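Local atomic coordinates of ATP:cob(I)alamin adenosyltransferase (Salmonella enterica subsp. enterica serovar Livingstone, PDB entry 5CX7), a protein that probably converts cob(I)alamin to adenosylcobalamin, the cofactor of propanediol dehydratase, and carries a C-terminal domain that binds heme. Residues E[24-27]-E[28-31]. Residues are numbered along the deposited sequence; the frame is centred on the assembly and turned at random.
Sequences AVER and AQQL
R27 reaches forward along its helix and meets two side chains of the next turn, Q30 and L31. Its CG stands anti to the backbone N (chi1 -177°), and a bend at chi2 turns the rest of the chain in the C-terminal direction. There NH1 gives a hydrogen bond of 3.0 Å to OE1 of Q30, whose amide oxygen is a neutral acceptor for the guanidinium. The oxygen lies at the edge of the guanidinium, close to its plane, while the amide itself is turned 73° against that plane. L31 comes from another direction: its branched apolar end puts CD2 over one face, toward the rim, 3.6 Å from NH2 of R27. Arginine suits this place because its flat group can accept a methyl on its face while its edge donates hydrogen bonds; NH2 also forms a salt bridge with D132 of helix 127-139, tying the two helices together.

V25, a compact apolar residue suited to touching the heme, crosses Q29 obliquely, its CG1 3.9 Å from NE2 of Q29. A water donates to both the carbonyl O of E26 (3.0 Å) and OE1 of Q29 (3.3 Å), linking the amide to the preceding turn. The carboxylate of E26 is engaged by R22 in a salt bridge. Small A24 and A28 suit the buried side, packing against helix 127-139 and loop residues V35 and M52, respectively.

Four successive i to i+4 backbone bonds mark regular alpha-helix, the C-terminal part of helix 14-31 in an HbpS-like domain, where E26 and Q29 probably bind magnesium.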
loop_
_atom_site.group_PDB
_atom_site.type_symbol
_atom_site.label_atom_id
_atom_site.label_comp_id
_atom_site.label_asym_id
_atom_site.label_seq_id
_atom_site.Cartn_x
_atom_site.Cartn_y
_atom_site.Cartn_z
ATOM N N ALA E 24 -4.779 23.196 23.346
ATOM C CA ALA E 24 -5.049 21.769 23.363
ATOM C C ALA E 24 -4.114 21.091 24.332
ATOM O O ALA E 24 -4.532 20.267 25.160
ATOM C CB ALA E 24 -4.904 21.136 21.954
ATOM N N VAL E 25 -2.830 21.376 24.245
ATOM C CA VAL E 25 -1.847 20.747 25.130
ATOM C C VAL E 25 -2.108 21.100 26.602
ATOM O O VAL E 25 -2.061 20.229 27.490
ATOM C CB VAL E 25 -0.428 21.161 24.725
ATOM C CG1 VAL E 25 0.631 20.799 25.774
ATOM C CG2 VAL E 25 -0.035 20.522 23.402
ATOM N N GLU E 26 -2.391 22.382 26.878
ATOM C CA GLU E 26 -2.740 22.809 28.253
ATOM C C GLU E 26 -3.944 22.019 28.815
ATOM O O GLU E 26 -3.923 21.569 29.959
ATOM C CB GLU E 26 -2.978 24.328 28.321
ATOM C CG GLU E 26 -1.635 25.066 28.230
ATOM C CD GLU E 26 -1.768 26.590 28.177
ATOM O OE1 GLU E 26 -2.926 27.104 28.177
ATOM O OE2 GLU E 26 -0.718 27.268 28.100
ATOM N N ARG E 27 -4.999 21.896 28.033
ATOM C CA ARG E 27 -6.158 21.157 28.455
ATOM C C ARG E 27 -5.851 19.662 28.683
ATOM O O ARG E 27 -6.312 19.071 29.683
ATOM C CB ARG E 27 -7.322 21.310 27.440
ATOM C CG ARG E 27 -8.614 20.636 27.837
ATOM C CD ARG E 27 -9.039 21.110 29.255
ATOM N NE ARG E 27 -10.298 20.500 29.610
ATOM C CZ ARG E 27 -10.774 20.396 30.859
ATOM N NH1 ARG E 27 -10.095 20.884 31.895
ATOM N NH2 ARG E 27 -11.948 19.747 31.088
ATOM N N ALA E 28 -5.075 19.051 27.751
ATOM C CA ALA E 28 -4.660 17.674 27.962
ATOM C C ALA E 28 -3.837 17.504 29.267
ATOM O O ALA E 28 -4.034 16.527 30.033
ATOM C CB ALA E 28 -3.845 17.198 26.757
ATOM N N GLN E 29 -2.935 18.436 29.545
ATOM C CA GLN E 29 -2.225 18.468 30.841
ATOM C C GLN E 29 -3.193 18.532 32.056
ATOM O O GLN E 29 -2.995 17.807 33.019
ATOM C CB GLN E 29 -1.241 19.634 30.908
ATOM C CG GLN E 29 -0.048 19.421 30.024
ATOM C CD GLN E 29 0.824 20.652 29.869
ATOM O OE1 GLN E 29 0.406 21.763 30.137
ATOM N NE2 GLN E 29 2.027 20.446 29.448
ATOM N N GLN E 30 -4.248 19.353 31.974
ATOM C CA GLN E 30 -5.213 19.434 33.046
ATOM C C GLN E 30 -5.907 18.109 33.256
ATOM O O GLN E 30 -6.212 17.738 34.386
ATOM C CB GLN E 30 -6.289 20.500 32.771
ATOM C CG GLN E 30 -5.770 21.922 32.911
ATOM C CD GLN E 30 -6.688 23.007 32.333
ATOM O OE1 GLN E 30 -7.786 22.760 31.845
ATOM N NE2 GLN E 30 -6.101 24.182 32.169
ATOM N N LEU E 31 -6.205 17.421 32.136
ATOM C CA LEU E 31 -6.869 16.147 32.218
ATOM C C LEU E 31 -5.920 15.026 32.570
ATOM O O LEU E 31 -6.397 13.916 32.728
ATOM C CB LEU E 31 -7.626 15.856 30.915
ATOM C CG LEU E 31 -8.753 16.823 30.572
ATOM C CD1 LEU E 31 -9.431 16.437 29.281
ATOM C CD2 LEU E 31 -9.800 16.896 31.691
HETATM O O HOH W 1 -2.048 22.833 31.986
#